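Local coordinates for pyruvate formate-lyase 2 (Archaeoglobus fulgidus, PDB 2F3O), which is a glycyl radical enzyme of unsettled function, probably a lyase related to pyruvate formate-lyase and glycerol dehydratase, at residues A[434-445]-A[533-543]; A[495-506]-A[617-625]. All coordinates share one frame; numbering follows the deposited sequence.

Contact 1: A[434-445]-A[533-543]; sequences NSFTSSDAALIN and ARYNFTGIQAV
Tyr535 N bonds Asn434 O at 3.0 Å with an N-H...O angle of 173°, opening a parallel pairing of strands 435-445 and 535-543 that falls into two ladders. Phe436 N to Tyr535 O and Phe537 N to Phe436 O complete the first. The second runs from Ala442 opposite Ile540 to Asn445 opposite Val543, its last bond being Val543 N to Ile444 O; between the ladders the register slips by two residues, the mark of the short loop that interrupts strand 435-445. Gly539 spans that break with both of its backbone polar atoms: its N donates to Ser438 O at 3.0 Å, and more weakly to Thr437 O, while its O accepts from Ala441 N.

Among side chains, the polar link is Gln541 NE2 to Asp440 OD1, 2.9 Å. The two chains cross at about a right angle, and NE2 meets OD1 on the anti side of the carboxylate, 18° out of its plane. A bend at chi2 (57°) folds the Gln541 chain back over its neighbour strand, and NE2 also bonds Ser439 O weakly. Asp440 OD2 hydrogen-bonds a glycerol, probably from the crystallisation liquor, possibly marking a pocket beside the loop.

Apolar contacts are modest. Ala442 CB rests on Ile540 CG2 at 3.6 Å, Ala441 CB on Thr538 CG2 at 3.5 Å, and Thr437 CG2 reaches the edge of the Phe537 ring near its plane.

Both strands, joined by 87 residues, about half helical, none strand, are interior to a four-stranded mixed sheet in the pyruvate formate-lyase-like region: 145-147 runs antiparallel beside 435-445, and 624-628 parallel beside 535-543. Helix 477-508 packs on the face carrying Ile444 and Ile540, through Ile490 and Val494, whereas helix 634-640 lies against Leu443, Asn445 and Val543 on the other.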
loop_
_atom_site.group_PDB
_atom_site.type_symbol
_atom_site.label_atom_id
_atom_site.label_comp_id
_atom_site.label_asym_id
_atom_site.label_seq_id
_atom_site.Cartn_x
_atom_site.Cartn_y
_atom_site.Cartn_z
ATOM N N ASN A 434 -6.280 -6.916 21.495
ATOM C CA ASN A 434 -5.748 -6.476 20.223
ATOM C C ASN A 434 -6.609 -5.393 19.613
ATOM O O ASN A 434 -6.764 -5.301 18.401
ATOM C CB ASN A 434 -5.487 -7.662 19.270
ATOM C CG ASN A 434 -6.757 -8.472 18.873
ATOM O OD1 ASN A 434 -6.708 -9.203 17.892
ATOM N ND2 ASN A 434 -7.845 -8.371 19.623
ATOM N N SER A 435 -7.177 -4.566 20.482
ATOM C CA SER A 435 -8.022 -3.477 20.024
ATOM C C SER A 435 -7.887 -2.198 20.839
ATOM O O SER A 435 -7.531 -2.220 22.004
ATOM C CB SER A 435 -9.480 -3.915 19.949
ATOM O OG SER A 435 -9.963 -4.407 21.181
ATOM N N PHE A 436 -8.152 -1.074 20.204
ATOM C CA PHE A 436 -8.186 0.173 20.903
ATOM C C PHE A 436 -9.503 0.754 20.469
ATOM O O PHE A 436 -9.640 1.195 19.319
ATOM C CB PHE A 436 -7.050 1.044 20.428
ATOM C CG PHE A 436 -6.624 2.100 21.417
ATOM C CD1 PHE A 436 -6.471 1.794 22.761
ATOM C CD2 PHE A 436 -6.299 3.388 20.985
ATOM C CE1 PHE A 436 -6.033 2.752 23.655
ATOM C CE2 PHE A 436 -5.867 4.341 21.877
ATOM C CZ PHE A 436 -5.737 4.018 23.215
ATOM N N THR A 437 -10.483 0.752 21.367
ATOM C CA THR A 437 -11.847 1.095 20.966
ATOM C C THR A 437 -12.345 2.459 21.406
ATOM O O THR A 437 -13.444 2.830 21.009
ATOM C CB THR A 437 -12.853 0.071 21.455
ATOM O OG1 THR A 437 -12.844 0.062 22.889
ATOM C CG2 THR A 437 -12.493 -1.308 20.913
ATOM N N SER A 438 -11.527 3.192 22.176
ATOM C CA SER A 438 -11.872 4.497 22.803
ATOM C C SER A 438 -13.321 4.482 23.224
ATOM O O SER A 438 -14.164 5.181 22.649
ATOM C CB SER A 438 -11.594 5.686 21.878
ATOM O OG SER A 438 -11.553 6.889 22.627
ATOM N N SER A 439 -13.617 3.635 24.192
ATOM C CA SER A 439 -14.948 3.119 24.279
ATOM C C SER A 439 -15.951 4.118 24.841
ATOM O O SER A 439 -17.147 3.928 24.698
ATOM C CB SER A 439 -14.940 1.828 25.061
ATOM O OG SER A 439 -14.846 2.118 26.441
ATOM N N ASP A 440 -15.478 5.195 25.458
ATOM C CA ASP A 440 -16.388 6.273 25.832
ATOM C C ASP A 440 -15.886 7.570 25.257
ATOM O O ASP A 440 -15.573 8.486 25.998
ATOM C CB ASP A 440 -16.513 6.417 27.347
ATOM C CG ASP A 440 -17.815 7.092 27.761
ATOM O OD1 ASP A 440 -18.716 7.222 26.915
ATOM O OD2 ASP A 440 -17.947 7.497 28.931
ATOM N N ALA A 441 -15.805 7.650 23.938
ATOM C CA ALA A 441 -15.149 8.789 23.327
ATOM C C ALA A 441 -16.080 9.979 23.262
ATOM O O ALA A 441 -15.632 11.130 23.358
ATOM C CB ALA A 441 -14.647 8.440 21.974
ATOM N N ALA A 442 -17.369 9.691 23.094
ATOM C CA ALA A 442 -18.410 10.706 23.231
ATOM C C ALA A 442 -19.709 10.129 23.736
ATOM O O ALA A 442 -19.950 8.922 23.678
ATOM C CB ALA A 442 -18.655 11.434 21.923
ATOM N N LEU A 443 -20.538 11.035 24.236
ATOM C CA LEU A 443 -21.932 10.756 24.619
ATOM C C LEU A 443 -22.808 11.798 23.923
ATOM O O LEU A 443 -22.518 12.988 23.974
ATOM C CB LEU A 443 -22.079 10.839 26.147
ATOM C CG LEU A 443 -21.263 9.793 26.936
ATOM C CD1 LEU A 443 -20.244 10.450 27.865
ATOM C CD2 LEU A 443 -22.165 8.805 27.673
ATOM N N ILE A 444 -23.853 11.366 23.240
ATOM C CA ILE A 444 -24.653 12.293 22.441
ATOM C C ILE A 444 -26.099 12.402 22.912
ATOM O O ILE A 444 -26.795 11.397 23.076
ATOM C CB ILE A 444 -24.653 11.871 20.973
ATOM C CG1 ILE A 444 -23.256 12.031 20.392
ATOM C CG2 ILE A 444 -25.661 12.670 20.168
ATOM C CD1 ILE A 444 -23.068 11.263 19.127
ATOM N N ASN A 445 -26.537 13.636 23.137
ATOM C CA ASN A 445 -27.920 13.922 23.487
ATOM C C ASN A 445 -28.778 13.866 22.251
ATOM O O ASN A 445 -28.884 14.862 21.538
ATOM C CB ASN A 445 -28.008 15.329 24.077
ATOM C CG ASN A 445 -29.370 15.654 24.624
ATOM O OD1 ASN A 445 -30.258 14.788 24.676
ATOM N ND2 ASN A 445 -29.552 16.910 25.043
ATOM N N ALA A 533 -3.036 -0.775 17.101
ATOM C CA ALA A 533 -3.836 -1.922 17.547
ATOM C C ALA A 533 -4.424 -2.628 16.337
ATOM O O ALA A 533 -4.590 -1.980 15.319
ATOM C CB ALA A 533 -4.924 -1.461 18.444
ATOM N N ARG A 534 -4.712 -3.934 16.417
ATOM C CA ARG A 534 -5.240 -4.658 15.241
ATOM C C ARG A 534 -6.608 -4.101 14.844
ATOM O O ARG A 534 -6.801 -3.690 13.697
ATOM C CB ARG A 534 -5.288 -6.183 15.436
ATOM C CG ARG A 534 -5.313 -6.993 14.121
ATOM C CD ARG A 534 -6.210 -8.250 14.236
ATOM N NE ARG A 534 -6.199 -9.171 13.070
ATOM C CZ ARG A 534 -7.029 -9.135 11.999
ATOM N NH1 ARG A 534 -6.911 -10.066 11.037
ATOM N NH2 ARG A 534 -7.973 -8.190 11.860
ATOM N N TYR A 535 -7.534 -4.032 15.800
ATOM C CA TYR A 535 -8.814 -3.378 15.562
ATOM C C TYR A 535 -8.765 -1.970 16.149
ATOM O O TYR A 535 -8.258 -1.791 17.243
ATOM C CB TYR A 535 -9.941 -4.171 16.209
ATOM C CG TYR A 535 -10.085 -5.612 15.730
ATOM C CD1 TYR A 535 -9.553 -6.673 16.467
ATOM C CD2 TYR A 535 -10.777 -5.917 14.550
ATOM C CE1 TYR A 535 -9.710 -7.979 16.059
ATOM C CE2 TYR A 535 -10.928 -7.229 14.125
ATOM C CZ TYR A 535 -10.389 -8.253 14.885
ATOM O OH TYR A 535 -10.534 -9.563 14.478
ATOM N N ASN A 536 -9.253 -0.966 15.420
ATOM C CA ASN A 536 -9.330 0.404 15.956
ATOM C C ASN A 536 -10.728 0.936 15.839
ATOM O O ASN A 536 -11.283 0.962 14.758
ATOM C CB ASN A 536 -8.395 1.358 15.228
ATOM C CG ASN A 536 -6.956 1.171 15.626
ATOM O OD1 ASN A 536 -6.414 1.909 16.455
ATOM N ND2 ASN A 536 -6.327 0.167 15.052
ATOM N N PHE A 537 -11.304 1.367 16.949
ATOM C CA PHE A 537 -12.690 1.803 16.940
ATOM C C PHE A 537 -12.802 3.067 17.759
ATOM O O PHE A 537 -11.861 3.419 18.466
ATOM C CB PHE A 537 -13.619 0.719 17.490
ATOM C CG PHE A 537 -13.844 -0.441 16.544
ATOM C CD1 PHE A 537 -13.585 -1.743 16.942
ATOM C CD2 PHE A 537 -14.327 -0.232 15.257
ATOM C CE1 PHE A 537 -13.791 -2.817 16.073
ATOM C CE2 PHE A 537 -14.539 -1.315 14.375
ATOM C CZ PHE A 537 -14.270 -2.600 14.793
ATOM N N THR A 538 -13.923 3.768 17.625
ATOM C CA THR A 538 -14.223 4.932 18.452
ATOM C C THR A 538 -15.669 4.835 18.930
ATOM O O THR A 538 -16.600 5.043 18.152
ATOM C CB THR A 538 -13.999 6.263 17.704
ATOM O OG1 THR A 538 -12.647 6.343 17.270
ATOM C CG2 THR A 538 -14.241 7.429 18.608
ATOM N N GLY A 539 -15.853 4.504 20.210
ATOM C CA GLY A 539 -17.193 4.285 20.763
ATOM C C GLY A 539 -17.949 5.554 21.078
ATOM O O GLY A 539 -17.536 6.317 21.938
ATOM N N ILE A 540 -19.042 5.819 20.378
ATOM C CA ILE A 540 -19.864 6.975 20.753
ATOM C C ILE A 540 -21.285 6.571 21.131
ATOM O O ILE A 540 -21.818 5.612 20.585
ATOM C CB ILE A 540 -19.850 8.112 19.703
ATOM C CG1 ILE A 540 -20.376 7.625 18.365
ATOM C CG2 ILE A 540 -18.454 8.693 19.545
ATOM C CD1 ILE A 540 -20.279 8.664 17.285
ATOM N N GLN A 541 -21.867 7.269 22.111
ATOM C CA GLN A 541 -23.097 6.801 22.807
ATOM C C GLN A 541 -24.327 7.650 22.621
ATOM O O GLN A 541 -24.262 8.871 22.686
ATOM C CB GLN A 541 -22.880 6.710 24.308
ATOM C CG GLN A 541 -22.190 5.471 24.762
ATOM C CD GLN A 541 -20.833 5.248 24.113
ATOM O OE1 GLN A 541 -20.713 4.450 23.191
ATOM N NE2 GLN A 541 -19.822 5.973 24.561
ATOM N N ALA A 542 -25.460 6.986 22.427
ATOM C CA ALA A 542 -26.744 7.677 22.344
ATOM C C ALA A 542 -27.378 7.809 23.721
ATOM O O ALA A 542 -27.575 6.829 24.429
ATOM C CB ALA A 542 -27.668 6.946 21.427
ATOM N N VAL A 543 -27.677 9.029 24.120
ATOM C CA VAL A 543 -28.509 9.197 25.288
ATOM C C VAL A 543 -29.832 9.905 24.958
ATOM O O VAL A 543 -29.874 10.891 24.194
ATOM C CB VAL A 543 -27.734 9.758 26.525
ATOM C CG1 VAL A 543 -26.285 10.067 26.190
ATOM C CG2 VAL A 543 -28.436 10.945 27.144
#

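Contact 2: A[495-506]-A[617-625]; sequences VRGSNVLSYANA and HRNFRGGKF
Asn499 grips the 617-625 segment with both ends of its amide. ND2 donates to Arg618 O at 3.2 Å, in the carbonyl plane and on a lone pair; OD1 accepts from Phe620 N, also at 3.2 Å, but that donor stands 67° out of the amide carbonyl plane. ND2 has a further partner, Gly186 O of the third subunit, so the residue also ties this site to the subunit interface. With an alanine here both amide bonds are gone, Arg618 O would probably lack a donor and the turn at Phe620 be freer to shift against the helix. A water donates to Ser502 OG (3.0 Å) and accepts from Arg621 N.

Phe620 begins the central pair of a type I beta turn, Asn619 to Gly622, which presents its side chain to helix 477-508. With CG anti to the backbone N (chi1 168°), the Phe620 ring lies against the helix, one face under Tyr503 CA, 3.8 Å from the ring centroid. The Tyr503 ring meets it obliquely, planes 51° apart, and Ala506 CB touches Phe620 CE2 at 3.9 Å.

One turn before Asn499, Val495 CG1 sits over the Phe625 ring, 3.8 Å from its centroid, a CH-pi contact, while the Asn499 amide approaches that ring's edge.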
loop_
_atom_site.group_PDB
_atom_site.type_symbol
_atom_site.label_atom_id
_atom_site.label_comp_id
_atom_site.label_asym_id
_atom_site.label_seq_id
_atom_site.Cartn_x
_atom_site.Cartn_y
_atom_site.Cartn_z
ATOM N N VAL A 495 -18.201 13.080 15.213
ATOM C CA VAL A 495 -17.160 12.330 14.542
ATOM C C VAL A 495 -16.048 13.245 14.076
ATOM O O VAL A 495 -14.896 12.890 14.228
ATOM C CB VAL A 495 -17.630 11.350 13.446
ATOM C CG1 VAL A 495 -18.781 10.489 13.948
ATOM C CG2 VAL A 495 -17.966 12.058 12.165
ATOM N N ARG A 496 -16.377 14.441 13.598
ATOM C CA ARG A 496 -15.343 15.417 13.290
ATOM C C ARG A 496 -14.551 15.777 14.544
ATOM O O ARG A 496 -13.322 15.803 14.518
ATOM C CB ARG A 496 -15.921 16.678 12.649
ATOM C CG ARG A 496 -14.843 17.704 12.350
ATOM C CD ARG A 496 -15.270 18.749 11.324
ATOM N NE ARG A 496 -15.597 20.018 11.961
ATOM C CZ ARG A 496 -16.841 20.426 12.173
ATOM N NH1 ARG A 496 -17.052 21.576 12.780
ATOM N NH2 ARG A 496 -17.870 19.674 11.785
ATOM N N GLY A 497 -15.256 16.016 15.644
ATOM C CA GLY A 497 -14.616 16.440 16.872
ATOM C C GLY A 497 -13.700 15.382 17.458
ATOM O O GLY A 497 -12.575 15.682 17.847
ATOM N N SER A 498 -14.158 14.139 17.482
ATOM C CA SER A 498 -13.409 13.092 18.123
ATOM C C SER A 498 -12.174 12.761 17.320
ATOM O O SER A 498 -11.150 12.394 17.876
ATOM C CB SER A 498 -14.273 11.854 18.270
ATOM O OG SER A 498 -13.502 10.714 18.587
ATOM N N ASN A 499 -12.276 12.902 16.006
ATOM C CA ASN A 499 -11.157 12.647 15.125
ATOM C C ASN A 499 -10.067 13.679 15.278
ATOM O O ASN A 499 -8.881 13.338 15.316
ATOM C CB ASN A 499 -11.624 12.541 13.690
ATOM C CG ASN A 499 -12.220 11.184 13.388
ATOM O OD1 ASN A 499 -11.956 10.225 14.111
ATOM N ND2 ASN A 499 -13.020 11.085 12.336
ATOM N N VAL A 500 -10.464 14.934 15.423
ATOM C CA VAL A 500 -9.486 15.972 15.686
ATOM C C VAL A 500 -8.795 15.676 17.006
ATOM O O VAL A 500 -7.579 15.688 17.085
ATOM C CB VAL A 500 -10.108 17.385 15.688
ATOM C CG1 VAL A 500 -9.102 18.420 16.152
ATOM C CG2 VAL A 500 -10.598 17.746 14.304
ATOM N N LEU A 501 -9.574 15.320 18.017
ATOM C CA LEU A 501 -9.027 14.967 19.320
ATOM C C LEU A 501 -8.113 13.741 19.282
ATOM O O LEU A 501 -7.166 13.667 20.068
ATOM C CB LEU A 501 -10.167 14.728 20.311
ATOM C CG LEU A 501 -10.595 15.836 21.277
ATOM C CD1 LEU A 501 -9.846 17.085 21.014
ATOM C CD2 LEU A 501 -12.106 16.095 21.243
ATOM N N SER A 502 -8.393 12.787 18.385
ATOM C CA SER A 502 -7.609 11.550 18.318
ATOM C C SER A 502 -6.256 11.799 17.678
ATOM O O SER A 502 -5.243 11.203 18.040
ATOM C CB SER A 502 -8.352 10.449 17.576
ATOM O OG SER A 502 -8.719 9.423 18.490
ATOM N N TYR A 503 -6.261 12.705 16.718
ATOM C CA TYR A 503 -5.052 13.211 16.142
ATOM C C TYR A 503 -4.292 13.996 17.223
ATOM O O TYR A 503 -3.067 13.869 17.352
ATOM C CB TYR A 503 -5.451 14.067 14.964
ATOM C CG TYR A 503 -4.365 14.866 14.304
ATOM C CD1 TYR A 503 -3.141 14.295 13.951
ATOM C CD2 TYR A 503 -4.594 16.194 13.962
ATOM C CE1 TYR A 503 -2.171 15.045 13.318
ATOM C CE2 TYR A 503 -3.637 16.946 13.332
ATOM C CZ TYR A 503 -2.428 16.380 13.007
ATOM O OH TYR A 503 -1.490 17.175 12.368
ATOM N N ALA A 504 -5.027 14.756 18.029
ATOM C CA ALA A 504 -4.440 15.569 19.095
ATOM C C ALA A 504 -3.756 14.726 20.154
ATOM O O ALA A 504 -2.668 15.091 20.622
ATOM C CB ALA A 504 -5.483 16.463 19.731
ATOM N N ASN A 505 -4.387 13.609 20.525
ATOM C CA ASN A 505 -3.793 12.673 21.455
ATOM C C ASN A 505 -2.514 12.097 20.874
ATOM O O ASN A 505 -1.472 12.140 21.507
ATOM C CB ASN A 505 -4.760 11.554 21.786
ATOM C CG ASN A 505 -5.631 11.868 23.001
ATOM O OD1 ASN A 505 -5.321 11.431 24.124
ATOM N ND2 ASN A 505 -6.735 12.610 22.783
ATOM N N ALA A 506 -2.578 11.624 19.633
ATOM C CA ALA A 506 -1.408 11.070 18.938
ATOM C C ALA A 506 -0.235 12.026 18.918
ATOM O O ALA A 506 0.914 11.597 18.932
ATOM C CB ALA A 506 -1.766 10.671 17.521
ATOM N N HIS A 617 -18.904 5.860 9.768
ATOM C CA HIS A 617 -17.796 6.845 9.725
ATOM C C HIS A 617 -16.478 6.269 10.170
ATOM O O HIS A 617 -16.433 5.457 11.087
ATOM C CB HIS A 617 -18.062 8.050 10.608
ATOM C CG HIS A 617 -19.263 8.833 10.208
ATOM N ND1 HIS A 617 -19.186 10.014 9.499
ATOM C CD2 HIS A 617 -20.578 8.601 10.412
ATOM C CE1 HIS A 617 -20.406 10.476 9.288
ATOM N NE2 HIS A 617 -21.269 9.630 9.824
ATOM N N ARG A 618 -15.391 6.710 9.547
ATOM C CA ARG A 618 -14.090 6.188 9.940
ATOM C C ARG A 618 -13.336 7.125 10.849
ATOM O O ARG A 618 -13.426 8.340 10.727
ATOM C CB ARG A 618 -13.189 5.916 8.761
ATOM C CG ARG A 618 -13.796 5.912 7.453
ATOM C CD ARG A 618 -12.693 6.266 6.558
ATOM N NE ARG A 618 -12.952 5.805 5.218
ATOM C CZ ARG A 618 -12.003 5.563 4.322
ATOM N NH1 ARG A 618 -10.711 5.713 4.642
ATOM N NH2 ARG A 618 -12.351 5.150 3.106
ATOM N N ASN A 619 -12.546 6.549 11.740
ATOM C CA ASN A 619 -11.782 7.365 12.628
ATOM C C ASN A 619 -10.337 7.567 12.147
ATOM O O ASN A 619 -9.893 6.967 11.148
ATOM C CB ASN A 619 -11.846 6.797 14.045
ATOM C CG ASN A 619 -11.154 5.443 14.166
ATOM O OD1 ASN A 619 -10.645 4.900 13.188
ATOM N ND2 ASN A 619 -11.129 4.896 15.374
ATOM N N PHE A 620 -9.629 8.411 12.894
ATOM C CA PHE A 620 -8.273 8.812 12.615
ATOM C C PHE A 620 -7.328 7.643 12.699
ATOM O O PHE A 620 -6.362 7.563 11.942
ATOM C CB PHE A 620 -7.849 9.870 13.623
ATOM C CG PHE A 620 -6.375 10.158 13.617
ATOM C CD1 PHE A 620 -5.808 10.885 12.590
ATOM C CD2 PHE A 620 -5.562 9.705 14.634
ATOM C CE1 PHE A 620 -4.479 11.158 12.574
ATOM C CE2 PHE A 620 -4.223 9.968 14.613
ATOM C CZ PHE A 620 -3.682 10.701 13.581
ATOM N N ARG A 621 -7.616 6.725 13.614
ATOM C CA ARG A 621 -6.744 5.578 13.807
ATOM C C ARG A 621 -6.996 4.480 12.789
ATOM O O ARG A 621 -6.490 3.379 12.943
ATOM C CB ARG A 621 -6.822 5.023 15.237
ATOM C CG ARG A 621 -6.161 5.900 16.277
ATOM C CD ARG A 621 -6.375 5.369 17.684
ATOM N NE ARG A 621 -7.663 5.790 18.221
ATOM C CZ ARG A 621 -8.724 4.994 18.355
ATOM N NH1 ARG A 621 -8.667 3.705 18.010
ATOM N NH2 ARG A 621 -9.848 5.497 18.844
ATOM N N GLY A 622 -7.787 4.749 11.765
ATOM C CA GLY A 622 -7.811 3.869 10.613
ATOM C C GLY A 622 -8.805 2.743 10.651
ATOM O O GLY A 622 -8.773 1.861 9.805
ATOM N N GLY A 623 -9.684 2.773 11.648
ATOM C CA GLY A 623 -10.827 1.868 11.743
ATOM C C GLY A 623 -12.109 2.659 11.585
ATOM O O GLY A 623 -12.139 3.646 10.861
ATOM N N LYS A 624 -13.166 2.239 12.260
ATOM C CA LYS A 624 -14.467 2.875 12.113
ATOM C C LYS A 624 -15.031 3.285 13.448
ATOM O O LYS A 624 -14.513 2.911 14.483
ATOM C CB LYS A 624 -15.431 1.915 11.447
ATOM C CG LYS A 624 -15.277 1.853 9.949
ATOM C CD LYS A 624 -16.436 1.117 9.336
ATOM C CE LYS A 624 -16.954 1.923 8.159
ATOM N NZ LYS A 624 -17.603 1.059 7.118
ATOM N N PHE A 625 -16.100 4.061 13.441
ATOM C CA PHE A 625 -16.748 4.440 14.687
ATOM C C PHE A 625 -17.649 3.311 15.131
ATOM O O PHE A 625 -18.064 2.494 14.316
ATOM C CB PHE A 625 -17.544 5.729 14.513
ATOM C CG PHE A 625 -16.751 6.989 14.793
ATOM C CD1 PHE A 625 -15.828 7.460 13.886
ATOM C CD2 PHE A 625 -16.957 7.708 15.957
ATOM C CE1 PHE A 625 -15.114 8.614 14.149
ATOM C CE2 PHE A 625 -16.252 8.862 16.217
ATOM C CZ PHE A 625 -15.316 9.306 15.330
HETATM O O HOH W 1 -9.278 7.457 16.307
#

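Contacts 1 and 2 have centres about 10 Å apart and share one sheet, since strands 535-543 and 624-628 are neighbours in it. Both are buried; the centre of contact 1 is about 11 Å from the chain centre, that of contact 2 about 19 Å, beside the third subunit, with exposed Arg618 at its rim. Contact 1 is held mainly by backbone bonds of two parallel ladders. Contact 2 sits where helix 477-508 covers the sheet, and depends on one asparagine amide, a water and aromatic packing. It buries 483 Å², against 917 Å² for contact 1. Two bonds probably join them: Asn619 ND2 to Thr538 OG1, 2.8 Å, and Arg621 NH2 to Phe537 O, 2.9 Å.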